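ABC sugar transporter, periplasmic sugar binding protein (Legionella pneumophila subsp. pneumophila, PDB 3ROT) probably binds a carbohydrate in the periplasm and delivers it to an ABC transporter for uptake. Local coordinates at residues Leu253-Thr256 with Gln257-Met261. Numbering follows the deposited sequence.
Sequences LSIT and QLVLM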
loop_
_atom_site.group_PDB
_atom_site.type_symbol
_atom_site.label_atom_id
_atom_site.label_comp_id
_atom_site.label_asym_id
_atom_site.label_seq_id
_atom_site.Cartn_x
_atom_site.Cartn_y
_atom_site.Cartn_z
ATOM N N LEU A 253 5.398 -23.465 -6.130
ATOM C CA LEU A 253 4.819 -24.787 -6.216
ATOM C C LEU A 253 3.538 -24.906 -7.029
ATOM O O LEU A 253 3.312 -25.943 -7.653
ATOM C CB LEU A 253 4.601 -25.363 -4.813
ATOM C CG LEU A 253 5.873 -25.815 -4.092
ATOM C CD1 LEU A 253 5.510 -26.395 -2.710
ATOM C CD2 LEU A 253 6.594 -26.863 -4.948
ATOM N N SER A 254 2.695 -23.875 -7.039
ATOM C CA SER A 254 1.463 -23.978 -7.820
ATOM C C SER A 254 1.757 -23.989 -9.330
ATOM O O SER A 254 1.197 -24.796 -10.064
ATOM C CB SER A 254 0.477 -22.853 -7.458
ATOM O OG SER A 254 0.832 -21.614 -8.038
ATOM N N ILE A 255 2.644 -23.121 -9.799
ATOM C CA ILE A 255 2.966 -23.115 -11.231
ATOM C C ILE A 255 3.690 -24.414 -11.594
ATOM O O ILE A 255 3.453 -24.999 -12.662
ATOM C CB ILE A 255 3.866 -21.899 -11.617
ATOM C CG1 ILE A 255 3.074 -20.592 -11.477
ATOM C CG2 ILE A 255 4.376 -22.046 -13.049
ATOM C CD1 ILE A 255 1.745 -20.596 -12.223
ATOM N N THR A 256 4.563 -24.867 -10.695
ATOM C CA THR A 256 5.319 -26.096 -10.914
ATOM C C THR A 256 4.396 -27.291 -11.124
ATOM O O THR A 256 4.612 -28.097 -12.026
ATOM C CB THR A 256 6.280 -26.389 -9.724
ATOM O OG1 THR A 256 7.284 -25.375 -9.665
ATOM C CG2 THR A 256 6.963 -27.753 -9.883
ATOM N N GLN A 257 3.358 -27.410 -10.305
ATOM C CA GLN A 257 2.441 -28.536 -10.455
ATOM C C GLN A 257 1.629 -28.453 -11.741
ATOM O O GLN A 257 1.387 -29.474 -12.393
ATOM C CB GLN A 257 1.479 -28.636 -9.264
ATOM C CG GLN A 257 2.155 -28.938 -7.931
ATOM C CD GLN A 257 1.280 -29.771 -7.009
ATOM O OE1 GLN A 257 1.192 -30.993 -7.149
ATOM N NE2 GLN A 257 0.616 -29.109 -6.067
ATOM N N LEU A 258 1.199 -27.248 -12.103
ATOM C CA LEU A 258 0.418 -27.086 -13.316
ATOM C C LEU A 258 1.237 -27.556 -14.504
ATOM O O LEU A 258 0.711 -28.213 -15.396
ATOM C CB LEU A 258 -0.003 -25.621 -13.509
ATOM C CG LEU A 258 -1.195 -25.126 -12.682
ATOM C CD1 LEU A 258 -1.379 -23.633 -12.890
ATOM C CD2 LEU A 258 -2.453 -25.887 -13.088
ATOM N N VAL A 259 2.529 -27.235 -14.498
ATOM C CA VAL A 259 3.423 -27.620 -15.585
ATOM C C VAL A 259 3.717 -29.119 -15.598
ATOM O O VAL A 259 3.606 -29.757 -16.645
ATOM C CB VAL A 259 4.762 -26.842 -15.516
ATOM C CG1 VAL A 259 5.734 -27.363 -16.584
ATOM C CG2 VAL A 259 4.507 -25.353 -15.717
ATOM N N LEU A 260 4.084 -29.677 -14.443
ATOM C CA LEU A 260 4.379 -31.106 -14.336
ATOM C C LEU A 260 3.173 -31.906 -14.808
ATOM O O LEU A 260 3.298 -33.000 -15.353
ATOM C CB LEU A 260 4.709 -31.488 -12.887
ATOM C CG LEU A 260 6.020 -30.963 -12.287
ATOM C CD1 LEU A 260 6.092 -31.322 -10.801
ATOM C CD2 LEU A 260 7.200 -31.550 -13.035
HETATM N N MSE A 261 1.998 -31.340 -14.588
HETATM C CA MSE A 261 0.762 -31.984 -14.977
HETATM C C MSE A 261 0.647 -32.065 -16.502
HETATM O O MSE A 261 0.292 -33.106 -17.049
HETATM C CB MSE A 261 -0.414 -31.206 -14.390
HETATM C CG MSE A 261 -1.760 -31.774 -14.730
HETATM SE SE MSE A 261 -3.187 -30.643 -14.076
HETATM C CE MSE A 261 -4.551 -32.018 -13.992
#
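The N-H of Gln257 approaches the flat carbonyl group of Leu253 obliquely, 31° out of its plane, and the same oxygen is brushed by Gln257 CG, 3.2 Å from Leu253 O. That approach follows from chi1 of -64°, which sets CG beside the residue's own backbone N; the chain then bends at chi2, and the side-chain amide is turned away from Leu253 O, its NE2 hydrogen-bonded to the carbonyl of Val269. One turn on, Leu260 N reaches Thr256 O along a nearly straight N-H...O line of 170°. Leu260 CG lies 3.2 Å from Thr256 O. Thr256 and Leu260 run side by side, Thr256 CG2 touching Leu260 CD1 at 3.8 Å. The threonine methyl is anti to the backbone N, which leaves OG1 beside that N and hydrogen-bonded back to Tyr252 O. Along another side, Val259 N donates to Ile255 O, and the branch methyls Ile255 CG2 and Val259 CG2 meet loosely at 4.3 Å; both residues pack on helix 16-32. Ser254 O accepts Leu258 N at 3.2 Å, while Leu258 leans on Ile90 of strand 89-92. These successive i to i+4 bonds are those of a regular alpha-helix, here helix 247-264, which packs against the parallel sheet of one alpha/beta lobe, on strands 89-92 and 107-109, in a periplasmic sugar-binding protein fold.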